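Aspartate aminotransferase (PDB 3NRA) probably catalyses the pyridoxal-phosphate-dependent transfer of an amino group from L-aspartate to 2-oxoglutarate, giving oxaloacetate and L-glutamate. Local coordinates at residues 356-361 and 399-404. Sequence-based numbering, arbitrary orientation.
Sequences KILRLQ and VTLVER
Leu401 holds CG anti to its carbonyl carbon, and an extended chi2 (-171°) carries CD1 of Leu401 on to the facing helix, 3.7 Å from CB of Gln361. CD1 of Leu401 also lies 4.1 Å from CD2 of Leu358; the two leucine side chains run past each other, pointing opposite ways. A branched leucine suits this place: while one methyl lies against Gln361 and Leu358, the other, CD2 of Leu401, sits 3.6 Å above the guanidinium plane of Arg404, over its centre. Helices 351-362 and 388-404 meet here in the smaller domain of the aminotransferase fold, away from the seven-stranded sheet; their local axes pass 10.8 Å apart at 118°, and Leu358 also packs on Val366 of strand 364-368. Beside the leucine contacts, NE2 of Gln361 stands 3.5 Å from NH1 of Arg404, at the guanidinium edge, with the amide and guanidinium planes 86° apart. These two donors are not bonded to each other: NE2 gives to Arg33 O and NH1 to Ala35 O. Arginine's long chain, bent at chi3, lets the guanidinium reach that carbonyl while turning a flat face to the leucine methyl. The buried Gln361 amide offers both a donor, NE2, and an acceptor, OE1, which takes a bond from Tyr405 OH; a leucine here would probably leave the Tyr405 hydroxyl and the Arg33 carbonyl without these partners.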
loop_
_atom_site.group_PDB
_atom_site.type_symbol
_atom_site.label_atom_id
_atom_site.label_comp_id
_atom_site.label_asym_id
_atom_site.label_seq_id
_atom_site.Cartn_x
_atom_site.Cartn_y
_atom_site.Cartn_z
ATOM N N LYS B 356 -24.991 -12.684 -12.650
ATOM C CA LYS B 356 -25.495 -13.393 -11.472
ATOM C C LYS B 356 -25.952 -14.802 -11.831
ATOM O O LYS B 356 -25.660 -15.750 -11.118
ATOM C CB LYS B 356 -26.627 -12.625 -10.831
ATOM C CG LYS B 356 -26.185 -11.275 -10.239
ATOM C CD LYS B 356 -27.351 -10.457 -9.725
ATOM C CE LYS B 356 -26.853 -9.174 -9.012
ATOM N NZ LYS B 356 -27.908 -8.597 -8.112
ATOM N N ILE B 357 -26.619 -14.929 -12.975
ATOM C CA ILE B 357 -27.141 -16.206 -13.440
ATOM C C ILE B 357 -26.015 -17.201 -13.809
ATOM O O ILE B 357 -26.110 -18.387 -13.529
ATOM C CB ILE B 357 -28.150 -15.969 -14.626
ATOM C CG1 ILE B 357 -29.485 -15.465 -14.060
ATOM C CG2 ILE B 357 -28.358 -17.218 -15.458
ATOM C CD1 ILE B 357 -30.427 -14.913 -15.078
ATOM N N LEU B 358 -24.935 -16.703 -14.383
ATOM C CA LEU B 358 -23.762 -17.538 -14.667
ATOM C C LEU B 358 -23.195 -18.175 -13.402
ATOM O O LEU B 358 -22.820 -19.342 -13.406
ATOM C CB LEU B 358 -22.672 -16.723 -15.340
ATOM C CG LEU B 358 -22.846 -16.407 -16.795
ATOM C CD1 LEU B 358 -21.657 -15.551 -17.262
ATOM C CD2 LEU B 358 -22.979 -17.713 -17.663
ATOM N N ARG B 359 -23.168 -17.402 -12.326
ATOM C CA ARG B 359 -22.714 -17.882 -11.038
ATOM C C ARG B 359 -23.732 -18.867 -10.420
ATOM O O ARG B 359 -23.360 -19.961 -9.988
ATOM C CB ARG B 359 -22.474 -16.689 -10.101
ATOM C CG ARG B 359 -21.935 -17.058 -8.771
ATOM C CD ARG B 359 -21.241 -15.901 -8.124
ATOM N NE ARG B 359 -20.650 -16.302 -6.833
ATOM C CZ ARG B 359 -21.162 -16.045 -5.613
ATOM N NH1 ARG B 359 -22.303 -15.349 -5.451
ATOM N NH2 ARG B 359 -20.505 -16.470 -4.531
ATOM N N LEU B 360 -25.006 -18.492 -10.443
ATOM C CA LEU B 360 -26.094 -19.351 -9.900
ATOM C C LEU B 360 -26.231 -20.700 -10.622
ATOM O O LEU B 360 -26.309 -21.747 -9.977
ATOM C CB LEU B 360 -27.429 -18.622 -9.974
ATOM C CG LEU B 360 -28.453 -19.086 -8.957
ATOM C CD1 LEU B 360 -28.166 -18.394 -7.624
ATOM C CD2 LEU B 360 -29.896 -18.801 -9.439
ATOM N N GLN B 361 -26.231 -20.674 -11.952
ATOM C CA GLN B 361 -26.587 -21.870 -12.762
ATOM C C GLN B 361 -25.394 -22.598 -13.435
ATOM O O GLN B 361 -25.578 -23.683 -13.965
ATOM C CB GLN B 361 -27.594 -21.466 -13.843
ATOM C CG GLN B 361 -28.925 -20.950 -13.286
ATOM C CD GLN B 361 -30.016 -20.996 -14.317
ATOM O OE1 GLN B 361 -29.939 -20.321 -15.366
ATOM N NE2 GLN B 361 -31.032 -21.815 -14.061
ATOM N N VAL B 399 -21.657 -20.756 -22.678
ATOM C CA VAL B 399 -22.312 -20.651 -23.990
ATOM C C VAL B 399 -23.661 -21.376 -24.011
ATOM O O VAL B 399 -24.616 -20.842 -24.557
ATOM C CB VAL B 399 -21.414 -21.103 -25.167
ATOM C CG1 VAL B 399 -20.103 -20.269 -25.209
ATOM C CG2 VAL B 399 -21.138 -22.555 -25.110
ATOM N N THR B 400 -23.753 -22.545 -23.334
ATOM C CA THR B 400 -25.043 -23.234 -23.087
ATOM C C THR B 400 -26.091 -22.266 -22.455
ATOM O O THR B 400 -27.237 -22.175 -22.934
ATOM C CB THR B 400 -24.866 -24.452 -22.161
ATOM O OG1 THR B 400 -23.966 -25.380 -22.751
ATOM C CG2 THR B 400 -26.218 -25.156 -21.893
ATOM N N LEU B 401 -25.665 -21.504 -21.445
ATOM C CA LEU B 401 -26.548 -20.517 -20.805
ATOM C C LEU B 401 -26.811 -19.308 -21.675
ATOM O O LEU B 401 -27.930 -18.781 -21.665
ATOM C CB LEU B 401 -26.024 -20.084 -19.430
ATOM C CG LEU B 401 -26.184 -21.154 -18.330
ATOM C CD1 LEU B 401 -25.852 -20.618 -16.957
ATOM C CD2 LEU B 401 -27.580 -21.754 -18.328
ATOM N N VAL B 402 -25.819 -18.874 -22.453
ATOM C CA VAL B 402 -26.082 -17.859 -23.482
ATOM C C VAL B 402 -27.194 -18.331 -24.458
ATOM O O VAL B 402 -28.087 -17.565 -24.790
ATOM C CB VAL B 402 -24.798 -17.452 -24.224
ATOM C CG1 VAL B 402 -25.127 -16.633 -25.494
ATOM C CG2 VAL B 402 -23.905 -16.658 -23.290
ATOM N N GLU B 403 -27.173 -19.610 -24.833
ATOM C CA GLU B 403 -28.224 -20.161 -25.701
ATOM C C GLU B 403 -29.561 -20.205 -24.980
ATOM O O GLU B 403 -30.590 -19.827 -25.551
ATOM C CB GLU B 403 -27.838 -21.551 -26.226
ATOM C CG GLU B 403 -26.545 -21.521 -27.148
ATOM C CD GLU B 403 -25.860 -22.901 -27.336
ATOM O OE1 GLU B 403 -26.418 -23.947 -26.885
ATOM O OE2 GLU B 403 -24.772 -22.929 -27.970
ATOM N N ARG B 404 -29.545 -20.609 -23.708
ATOM C CA ARG B 404 -30.788 -20.745 -22.924
ATOM C C ARG B 404 -31.505 -19.396 -22.741
ATOM O O ARG B 404 -32.739 -19.353 -22.704
ATOM C CB ARG B 404 -30.503 -21.380 -21.544
ATOM C CG ARG B 404 -31.761 -21.923 -20.839
ATOM C CD ARG B 404 -31.480 -22.331 -19.408
ATOM N NE ARG B 404 -30.669 -23.534 -19.348
ATOM C CZ ARG B 404 -30.314 -24.164 -18.222
ATOM N NH1 ARG B 404 -30.721 -23.721 -17.036
ATOM N NH2 ARG B 404 -29.535 -25.245 -18.285
#